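Local coordinates for protein exopolygalacturonase (Yersinia enterocolitica, PDB 2UVF) that probably hydrolyses pectin-derived polygalacturonate from the chain end as a family 28 glycoside hydrolase, and binds digalacturonic acid, at residues 215-220 and 242-247. Numbering follows the deposited sequence.
Sequences AILLGS and ASLINA
L244 drives its branched end against the backbone of strand 215-219: methyl CD1 packs on the bare CA of G219 at 3.6 Å, and CD2 lies 4.0 Å from the carbonyl O of L217. With CG anti to the backbone N (chi1 -170°), L244 holds both methyls against the strand. Beside it, L217 sends CD2 toward I245, reaching CD1 at 3.8 Å, and the two side chains cross at a slant. I245 meets the strand through the far end of its CG1 branch. The looser join is between the leucines, whose CD2 methyls stand 4.2 Å apart. On the other face of strand 215-219, I216 and L218 are partly exposed, and L218 points away from 242-247, leaning on D270 and N272. I269, from the next coil, touches both L244 and I245 and helps close the apolar cluster. Behind L244 the chain bends, and N246 braces the bend twice: its OD1 accepts the N-H of S243 in the carbonyl plane, on a lone pair, at 3.0 Å, while its ND2 gives a hydrogen bond to the O of S243 from above that carbonyl's plane. ND2 also bonds to L201 O. The two strands pair with successive parts of strand 194-202 and converge at a corner of the right-handed parallel beta-helix, their apolar side chains filling its interior. No hydrogen bond links them, so dispersion and the exclusion of water hold this buried contact together.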
loop_
_atom_site.group_PDB
_atom_site.type_symbol
_atom_site.label_atom_id
_atom_site.label_comp_id
_atom_site.label_asym_id
_atom_site.label_seq_id
_atom_site.Cartn_x
_atom_site.Cartn_y
_atom_site.Cartn_z
ATOM N N ALA A 215 -2.989 9.972 20.947
ATOM C CA ALA A 215 -2.051 8.879 21.271
ATOM C C ALA A 215 -0.844 8.775 20.339
ATOM O O ALA A 215 -0.996 8.760 19.126
ATOM C CB ALA A 215 -2.776 7.537 21.297
ATOM N N ILE A 216 0.356 8.685 20.908
ATOM C CA ILE A 216 1.564 8.367 20.126
ATOM C C ILE A 216 2.267 7.156 20.720
ATOM O O ILE A 216 2.776 7.197 21.845
ATOM C CB ILE A 216 2.562 9.545 20.011
ATOM C CG1 ILE A 216 1.889 10.778 19.398
ATOM C CG2 ILE A 216 3.787 9.145 19.176
ATOM C CD1 ILE A 216 2.742 12.041 19.467
ATOM N N LEU A 217 2.259 6.066 19.956
ATOM C CA LEU A 217 3.109 4.927 20.246
ATOM C C LEU A 217 4.471 5.171 19.626
ATOM O O LEU A 217 4.654 5.077 18.397
ATOM C CB LEU A 217 2.478 3.612 19.768
ATOM C CG LEU A 217 3.236 2.320 20.123
ATOM C CD1 LEU A 217 3.248 2.047 21.632
ATOM C CD2 LEU A 217 2.674 1.133 19.354
ATOM N N LEU A 218 5.423 5.494 20.503
ATOM C CA LEU A 218 6.792 5.818 20.127
ATOM C C LEU A 218 7.735 4.605 20.277
ATOM O O LEU A 218 7.827 4.001 21.342
ATOM C CB LEU A 218 7.310 7.027 20.942
ATOM C CG LEU A 218 8.685 7.638 20.600
ATOM C CD1 LEU A 218 8.842 7.984 19.119
ATOM C CD2 LEU A 218 8.979 8.874 21.453
ATOM N N GLY A 219 8.441 4.267 19.204
ATOM C CA GLY A 219 9.436 3.218 19.262
ATOM C C GLY A 219 10.537 3.549 20.244
ATOM O O GLY A 219 10.918 4.716 20.390
ATOM N N SER A 220 11.020 2.526 20.949
ATOM C CA SER A 220 12.236 2.648 21.751
ATOM C C SER A 220 13.393 2.756 20.771
ATOM O O SER A 220 13.315 2.259 19.651
ATOM C CB SER A 220 12.404 1.431 22.660
ATOM O OG SER A 220 13.732 1.328 23.146
ATOM N N ALA A 242 12.207 -8.058 15.625
ATOM C CA ALA A 242 10.811 -7.723 15.707
ATOM C C ALA A 242 10.585 -6.252 15.299
ATOM O O ALA A 242 11.433 -5.384 15.530
ATOM C CB ALA A 242 10.298 -7.959 17.123
ATOM N N SER A 243 9.431 -6.007 14.674
ATOM C CA SER A 243 8.928 -4.658 14.435
ATOM C C SER A 243 8.390 -4.082 15.735
ATOM O O SER A 243 8.354 -4.769 16.760
ATOM C CB SER A 243 7.813 -4.700 13.384
ATOM O OG SER A 243 8.275 -5.270 12.164
ATOM N N LEU A 244 7.946 -2.827 15.688
ATOM C CA LEU A 244 7.293 -2.203 16.820
ATOM C C LEU A 244 6.006 -2.956 17.181
ATOM O O LEU A 244 5.720 -3.187 18.356
ATOM C CB LEU A 244 7.004 -0.725 16.515
ATOM C CG LEU A 244 6.528 0.192 17.644
ATOM C CD1 LEU A 244 7.553 0.219 18.798
ATOM C CD2 LEU A 244 6.234 1.609 17.130
ATOM N N ILE A 245 5.235 -3.331 16.164
ATOM C CA ILE A 245 4.017 -4.109 16.369
ATOM C C ILE A 245 4.102 -5.360 15.533
ATOM O O ILE A 245 4.434 -5.311 14.343
ATOM C CB ILE A 245 2.720 -3.315 16.036
ATOM C CG1 ILE A 245 2.593 -2.088 16.939
ATOM C CG2 ILE A 245 1.472 -4.215 16.147
ATOM C CD1 ILE A 245 1.918 -0.924 16.290
ATOM N N ASN A 246 3.821 -6.488 16.173
ATOM C CA ASN A 246 3.972 -7.785 15.534
ATOM C C ASN A 246 2.742 -8.656 15.676
ATOM O O ASN A 246 2.047 -8.587 16.670
ATOM C CB ASN A 246 5.139 -8.546 16.161
ATOM C CG ASN A 246 6.418 -7.791 16.114
ATOM O OD1 ASN A 246 7.132 -7.849 15.128
ATOM N ND2 ASN A 246 6.740 -7.095 17.196
ATOM N N ALA A 247 2.498 -9.486 14.672
ATOM C CA ALA A 247 1.704 -10.696 14.852
ATOM C C ALA A 247 2.497 -11.829 14.203
ATOM O O ALA A 247 2.270 -12.179 13.046
ATOM C CB ALA A 247 0.314 -10.545 14.240
#